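Local coordinates for protein R.MvaI (Kocuria varians, PDB 2OA9) that is a monomeric restriction endonuclease that recognizes its DNA target sequence asymmetrically and probably cuts it with the help of metal ions, at residues Tyr7-Val18 with Glu45-His55. Sequence-based numbering, arbitrary orientation.
With CD (cadmium ion), chain I; CD (cadmium ion), chain J.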
ATOM      1  N   TYR A   7      12.655   7.521  17.671  1.00 14.71           N
ATOM      2  CA  TYR A   7      11.809   6.331  17.584  1.00 14.57           C
ATOM      3  C   TYR A   7      12.466   5.253  16.724  1.00 14.23           C
ATOM      4  O   TYR A   7      12.527   4.080  17.095  1.00 13.46           O
ATOM      5  CB  TYR A   7      10.432   6.690  17.014  1.00 15.00           C
ATOM      6  CG  TYR A   7       9.476   5.533  16.979  1.00 18.04           C
ATOM      7  CD1 TYR A   7       8.795   5.155  18.126  1.00 22.46           C
ATOM      8  CD2 TYR A   7       9.257   4.833  15.823  1.00 21.96           C
ATOM      9  CE1 TYR A   7       7.917   4.091  18.128  1.00 24.95           C
ATOM     10  CE2 TYR A   7       8.350   3.764  15.802  1.00 20.86           C
ATOM     11  CZ  TYR A   7       7.691   3.414  16.965  1.00 24.18           C
ATOM     12  OH  TYR A   7       6.798   2.361  16.954  1.00 27.32           O
ATOM     13  N   LEU A   8      12.967   5.673  15.575  1.00 14.41           N
ATOM     14  CA  LEU A   8      13.638   4.759  14.700  1.00 15.09           C
ATOM     15  C   LEU A   8      14.860   4.139  15.346  1.00 14.79           C
ATOM     16  O   LEU A   8      15.150   2.959  15.136  1.00 15.14           O
ATOM     17  CB  LEU A   8      14.012   5.494  13.403  1.00 16.43           C
ATOM     18  CG  LEU A   8      14.593   4.611  12.307  1.00 18.81           C
ATOM     19  CD1 LEU A   8      13.688   3.421  11.985  1.00 19.82           C
ATOM     20  CD2 LEU A   8      14.845   5.415  11.067  1.00 23.02           C
ATOM     21  N   ASN A   9      15.618   4.911  16.124  1.00 14.08           N
ATOM     22  CA  ASN A   9      16.756   4.350  16.824  1.00 14.65           C
ATOM     23  C   ASN A   9      16.333   3.168  17.687  1.00 13.94           C
ATOM     24  O   ASN A   9      16.992   2.121  17.672  1.00 13.86           O
ATOM     25  CB  ASN A   9      17.437   5.430  17.673  1.00 15.16           C
ATOM     26  CG  ASN A   9      18.509   4.870  18.674  1.00 15.61           C
ATOM     27  OD1 ASN A   9      19.544   4.436  18.260  1.00 22.29           O
ATOM     28  ND2 ASN A   9      18.228   4.953  19.945  1.00 22.62           N
ATOM     29  N   LEU A  10      15.249   3.339  18.420  1.00 12.76           N
ATOM     30  CA  LEU A  10      14.733   2.279  19.311  1.00 12.82           C
ATOM     31  C   LEU A  10      14.180   1.073  18.541  1.00 13.55           C
ATOM     32  O   LEU A  10      14.416  -0.061  18.905  1.00 12.86           O
ATOM     33  CB  LEU A  10      13.650   2.823  20.274  1.00 14.77           C
ATOM     34  CG  LEU A  10      14.251   3.728  21.355  1.00 17.13           C
ATOM     35  CD1 LEU A  10      13.169   4.470  22.123  1.00 20.20           C
ATOM     36  CD2 LEU A  10      15.154   2.948  22.314  1.00 20.18           C
ATOM     37  N   LEU A  11      13.442   1.332  17.471  1.00 13.77           N
ATOM     38  CA  LEU A  11      12.905   0.271  16.644  1.00 13.75           C
ATOM     39  C   LEU A  11      14.015  -0.541  16.010  1.00 13.26           C
ATOM     40  O   LEU A  11      13.961  -1.775  16.036  1.00 12.98           O
ATOM     41  CB  LEU A  11      11.922   0.835  15.627  1.00 14.46           C
ATOM     42  CG  LEU A  11      11.390  -0.181  14.591  1.00 13.37           C
ATOM     43  CD1 LEU A  11      10.629  -1.273  15.332  1.00 13.88           C
ATOM     44  CD2 LEU A  11      10.592   0.578  13.568  1.00 14.67           C
ATOM     45  N   LYS A  12      15.027   0.128  15.460  1.00 13.00           N
ATOM     46  CA  LYS A  12      16.168  -0.584  14.871  1.00 13.35           C
ATOM     47  C   LYS A  12      16.878  -1.410  15.935  1.00 13.58           C
ATOM     48  O   LYS A  12      17.270  -2.522  15.651  1.00 15.00           O
ATOM     49  CB  LYS A  12      17.158   0.322  14.149  1.00 13.94           C
ATOM     50  CG  LYS A  12      16.606   0.985  12.919  1.00 17.27           C
ATOM     51  CD  LYS A  12      17.608   2.000  12.372  1.00 20.13           C
ATOM     52  CE  LYS A  12      17.192   2.657  11.064  0.50 21.93           C
ATOM     53  NZ  LYS A  12      17.905   3.926  10.799  0.50 25.94           N
ATOM     54  N   GLU A  13      17.079  -0.837  17.121  1.00 13.58           N
ATOM     55  CA  GLU A  13      17.706  -1.567  18.216  1.00 14.25           C
ATOM     56  C   GLU A  13      16.918  -2.813  18.585  1.00 14.15           C
ATOM     57  O   GLU A  13      17.506  -3.873  18.795  1.00 14.28           O
ATOM     58  CB  GLU A  13      17.944  -0.642  19.418  1.00 14.52           C
ATOM     59  CG  GLU A  13      18.467  -1.320  20.681  1.00 15.58           C
ATOM     60  CD  GLU A  13      18.854  -0.358  21.790  1.00 19.49           C
ATOM     61  OE1 GLU A  13      18.521   0.838  21.719  1.00 21.61           O
ATOM     62  OE2 GLU A  13      19.543  -0.828  22.743  1.00 20.40           O
ATOM     63  N   ALA A  14      15.603  -2.671  18.651  1.00 13.78           N
ATOM     64  CA  ALA A  14      14.719  -3.784  18.988  1.00 12.23           C
ATOM     65  C   ALA A  14      14.838  -4.897  17.938  1.00 13.59           C
ATOM     66  O   ALA A  14      14.980  -6.067  18.282  1.00 14.64           O
ATOM     67  CB  ALA A  14      13.286  -3.302  19.125  1.00 12.04           C
ATOM     68  N   ILE A  15      14.770  -4.536  16.666  1.00 13.81           N
ATOM     69  CA  ILE A  15      14.883  -5.533  15.590  1.00 13.81           C
ATOM     70  C   ILE A  15      16.284  -6.168  15.577  1.00 14.74           C
ATOM     71  O   ILE A  15      16.432  -7.371  15.408  1.00 15.33           O
ATOM     72  CB  ILE A  15      14.525  -4.894  14.254  1.00 13.57           C
ATOM     73  CG1 ILE A  15      13.041  -4.558  14.204  1.00 15.34           C
ATOM     74  CG2 ILE A  15      14.905  -5.784  13.088  1.00 16.55           C
ATOM     75  CD1 ILE A  15      12.631  -3.670  13.050  1.00 16.13           C
ATOM     76  N   GLN A  16      17.322  -5.373  15.793  1.00 15.07           N
ATOM     77  CA  GLN A  16      18.665  -5.870  15.859  1.00 15.31           C
ATOM     78  C   GLN A  16      18.829  -6.882  17.002  1.00 16.37           C
ATOM     79  O   GLN A  16      19.514  -7.885  16.835  1.00 17.54           O
ATOM     80  CB  GLN A  16      19.638  -4.699  16.027  1.00 17.32           C
ATOM     81  CG  GLN A  16      21.094  -5.143  16.005  1.00 16.57           C
ATOM     82  CD  GLN A  16      21.585  -5.419  14.614  1.00 19.19           C
ATOM     83  OE1 GLN A  16      21.766  -4.480  13.828  1.00 21.81           O
ATOM     84  NE2 GLN A  16      21.804  -6.702  14.284  1.00 22.79           N
ATOM     85  N   ASN A  17      18.192  -6.636  18.143  1.00 15.17           N
ATOM     86  CA  ASN A  17      18.245  -7.547  19.256  1.00 16.14           C
ATOM     87  C   ASN A  17      17.513  -8.836  18.989  1.00 17.36           C
ATOM     88  O   ASN A  17      17.958  -9.881  19.436  1.00 19.68           O
ATOM     89  CB  ASN A  17      17.659  -6.920  20.517  1.00 14.82           C
ATOM     90  CG  ASN A  17      18.553  -5.825  21.112  1.00 17.56           C
ATOM     91  OD1 ASN A  17      19.730  -5.705  20.777  1.00 24.81           O
ATOM     92  ND2 ASN A  17      17.992  -5.038  21.988  1.00 20.19           N
ATOM     93  N   VAL A  18      16.391  -8.776  18.274  1.00 17.66           N
ATOM     94  CA  VAL A  18      15.688 -10.015  17.931  1.00 18.03           C
ATOM     95  C   VAL A  18      16.559 -10.823  16.948  1.00 19.18           C
ATOM     96  O   VAL A  18      16.807 -12.037  17.124  1.00 18.76           O
ATOM     97  CB  VAL A  18      14.285  -9.714  17.335  1.00 18.30           C
ATOM     98  CG1 VAL A  18      13.689 -11.008  16.740  1.00 17.96           C
ATOM     99  CG2 VAL A  18      13.377  -9.138  18.337  1.00 18.12           C
ATOM    100  N   GLU A  45      10.861  -6.695  23.422  1.00 23.31           N
ATOM    101  CA  GLU A  45      11.793  -5.574  23.365  1.00 24.22           C
ATOM    102  C   GLU A  45      11.281  -4.200  23.815  1.00 24.72           C
ATOM    103  O   GLU A  45      12.073  -3.350  24.238  1.00 25.21           O
ATOM    104  CB  GLU A  45      12.376  -5.433  21.957  1.00 24.78           C
ATOM    105  CG  GLU A  45      13.387  -6.495  21.575  1.00 24.59           C
ATOM    106  CD  GLU A  45      14.537  -6.590  22.572  1.00 27.48           C
ATOM    107  OE1 GLU A  45      14.628  -7.630  23.249  1.00 31.34           O
ATOM    108  OE2 GLU A  45      15.310  -5.617  22.738  1.00 29.19           O
ATOM    109  N   GLU A  46       9.988  -3.925  23.713  1.00 25.68           N
ATOM    110  CA  GLU A  46       9.458  -2.668  24.293  1.00 26.89           C
ATOM    111  C   GLU A  46       9.874  -2.489  25.750  1.00 27.85           C
ATOM    112  O   GLU A  46      10.377  -1.440  26.139  1.00 29.26           O
ATOM    113  CB  GLU A  46       7.929  -2.617  24.221  1.00 25.94           C
ATOM    114  CG  GLU A  46       7.366  -2.447  22.821  1.00 26.72           C
ATOM    115  CD  GLU A  46       5.852  -2.628  22.772  1.00 26.57           C
ATOM    116  OE1 GLU A  46       5.217  -2.766  23.864  1.00 25.32           O
ATOM    117  OE2 GLU A  46       5.287  -2.636  21.647  1.00 24.93           O
ATOM    118  N   ASP A  47       9.663  -3.529  26.556  1.00 29.63           N
ATOM    119  CA  ASP A  47      10.022  -3.501  27.974  1.00 30.16           C
ATOM    120  C   ASP A  47      11.531  -3.407  28.188  1.00 30.90           C
ATOM    121  O   ASP A  47      12.003  -2.602  29.000  1.00 31.71           O
ATOM    122  CB  ASP A  47       9.487  -4.764  28.674  1.00 30.79           C
ATOM    123  N   ASN A  48      12.289  -4.225  27.454  1.00 30.78           N
ATOM    124  CA  ASN A  48      13.741  -4.259  27.603  1.00 31.06           C
ATOM    125  C   ASN A  48      14.440  -2.974  27.212  1.00 31.06           C
ATOM    126  O   ASN A  48      15.557  -2.720  27.677  1.00 32.04           O
ATOM    127  CB  ASN A  48      14.342  -5.385  26.764  1.00 31.45           C
ATOM    128  CG  ASN A  48      14.194  -6.717  27.404  1.00 33.30           C
ATOM    129  OD1 ASN A  48      14.246  -6.827  28.624  1.00 35.04           O
ATOM    130  ND2 ASN A  48      14.017  -7.759  26.582  1.00 36.02           N
ATOM    131  N   LEU A  49      13.799  -2.191  26.344  1.00 30.01           N
ATOM    132  CA  LEU A  49      14.334  -0.917  25.890  1.00 29.61           C
ATOM    133  C   LEU A  49      13.595   0.267  26.483  1.00 30.02           C
ATOM    134  O   LEU A  49      13.982   1.419  26.240  1.00 30.08           O
ATOM    135  CB  LEU A  49      14.255  -0.841  24.365  1.00 28.64           C
ATOM    136  CG  LEU A  49      15.047  -1.922  23.664  1.00 28.54           C
ATOM    137  CD1 LEU A  49      14.795  -1.842  22.173  1.00 26.14           C
ATOM    138  CD2 LEU A  49      16.525  -1.738  23.973  1.00 28.74           C
ATOM    139  N   ASP A  50      12.536  -0.015  27.244  1.00 30.90           N
ATOM    140  CA  ASP A  50      11.617   1.019  27.720  1.00 31.44           C
ATOM    141  C   ASP A  50      11.345   1.963  26.562  1.00 31.15           C
ATOM    142  O   ASP A  50      11.677   3.161  26.596  1.00 31.59           O
ATOM    143  CB  ASP A  50      12.176   1.757  28.953  1.00 32.06           C
ATOM    144  CG  ASP A  50      11.990   0.961  30.255  0.50 32.25           C
ATOM    145  OD1 ASP A  50      11.223  -0.033  30.254  0.50 31.33           O
ATOM    146  OD2 ASP A  50      12.571   1.256  31.328  0.50 32.42           O
ATOM    147  N   ALA A  51      10.781   1.373  25.516  1.00 30.39           N
ATOM    148  CA  ALA A  51      10.451   2.051  24.294  1.00 29.87           C
ATOM    149  C   ALA A  51       8.941   2.246  24.243  1.00 29.65           C
ATOM    150  O   ALA A  51       8.196   1.529  24.914  1.00 28.63           O
ATOM    151  CB  ALA A  51      10.909   1.206  23.097  1.00 29.76           C
ATOM    152  N   PRO A  52       8.490   3.208  23.445  1.00 29.24           N
ATOM    153  CA  PRO A  52       7.065   3.312  23.134  1.00 28.85           C
ATOM    154  C   PRO A  52       6.682   2.127  22.280  1.00 27.24           C
ATOM    155  O   PRO A  52       7.532   1.365  21.841  1.00 28.63           O
ATOM    156  CB  PRO A  52       6.947   4.624  22.349  1.00 28.89           C
ATOM    157  CG  PRO A  52       8.319   4.867  21.781  1.00 29.85           C
ATOM    158  CD  PRO A  52       9.289   4.249  22.759  1.00 30.03           C
ATOM    159  N   ASP A  53       5.399   1.973  22.030  1.00 25.78           N
ATOM    160  CA  ASP A  53       4.910   0.764  21.426  1.00 24.90           C
ATOM    161  C   ASP A  53       5.355   0.671  19.990  1.00 24.41           C
ATOM    162  O   ASP A  53       5.342   1.661  19.268  1.00 25.07           O
ATOM    163  CB  ASP A  53       3.388   0.702  21.532  1.00 24.76           C
ATOM    164  CG  ASP A  53       2.940   0.510  22.948  1.00 25.30           C
ATOM    165  OD1 ASP A  53       3.700  -0.099  23.740  1.00 23.25           O
ATOM    166  OD2 ASP A  53       1.854   0.949  23.390  1.00 23.90           O
ATOM    167  N   PHE A  54       5.780  -0.528  19.616  1.00 24.09           N
ATOM    168  CA  PHE A  54       6.119  -0.863  18.248  1.00 24.03           C
ATOM    169  C   PHE A  54       4.898  -1.564  17.682  1.00 24.85           C
ATOM    170  O   PHE A  54       4.946  -2.730  17.317  1.00 24.93           O
ATOM    171  CB  PHE A  54       7.313  -1.817  18.202  1.00 23.22           C
ATOM    172  CG  PHE A  54       8.581  -1.281  18.861  1.00 21.47           C
ATOM    173  CD1 PHE A  54       9.283  -2.066  19.767  1.00 21.35           C
ATOM    174  CD2 PHE A  54       9.096  -0.052  18.518  1.00 23.31           C
ATOM    175  CE1 PHE A  54      10.460  -1.608  20.355  1.00 22.83           C
ATOM    176  CE2 PHE A  54      10.268   0.419  19.121  1.00 21.41           C
ATOM    177  CZ  PHE A  54      10.953  -0.358  20.018  1.00 21.81           C
ATOM    178  N   HIS A  55       3.783  -0.855  17.638  1.00 25.77           N
ATOM    179  CA  HIS A  55       2.551  -1.453  17.162  1.00 26.96           C
ATOM    180  C   HIS A  55       2.326  -1.033  15.720  1.00 27.68           C
ATOM    181  O   HIS A  55       2.950  -0.077  15.223  1.00 28.50           O
ATOM    182  CB  HIS A  55       1.372  -1.020  18.049  1.00 26.91           C
ATOM    183  CG  HIS A  55       1.416  -1.594  19.432  1.00 27.25           C
ATOM    184  ND1 HIS A  55       0.427  -1.353  20.359  1.00 25.93           N
ATOM    185  CD2 HIS A  55       2.333  -2.373  20.055  1.00 25.47           C
ATOM    186  CE1 HIS A  55       0.724  -1.976  21.487  1.00 28.22           C
ATOM    187  NE2 HIS A  55       1.875  -2.604  21.327  1.00 27.15           N
TER
HETATM  188 CD    CD I 907       3.169  -3.283  23.024  0.80 33.46          CD
HETATM  189 CD    CD J 909       2.061  -0.194  25.391  0.70 32.04          CD
HETATM  190  O   HOH W   1       5.368   1.945  14.729  1.00 43.61           O
HETATM  191  O   HOH W   2       1.777  -2.291  24.533  1.00 40.19           O
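The F54 ring has L11 CD1 on one face, an off-centre CH-pi contact 4.2 Å from the ring centroid. P52 O lies over the opposite face. Y7 OH sits at the F54 edge. The F54 edge in turn points at the Y7 face, an offset edge-to-face pair with planes at 62°. P52 CG and D53 O lie at the Y7 edge. Y7 CG is anti to the backbone N (chi1 -176°), which carries the ring across to the 52-54 loop. There Y7 OH donates to D53 O at 2.8 Å and accepts from a water that also donates to H55 O. A14 CB packs on F54 CE1 at 3.5 Å.

L49 is a knob in the hole formed by L10, E13, A14 and N17. Its CD1 meets A14 CB at 3.7 Å. E45 bends at chi2, and its OE2 takes a nearly straight bond from N17 ND2 (2.8 Å, 173°). The donor comes from above the carboxylate plane.

A Schellman motif, with D50 at positive phi, turns the chain from helix into loop. F54 N donates to E46 OE2, linking the packed loop to the metal site. E46, H55 and E43 bind one cadmium ion. D53, a calcium ligand in another structure of this enzyme, binds a second, and a water bridges the two. The contact joins the N-terminal helix to the metal-bearing loop of a PDDEXK-clan nuclease.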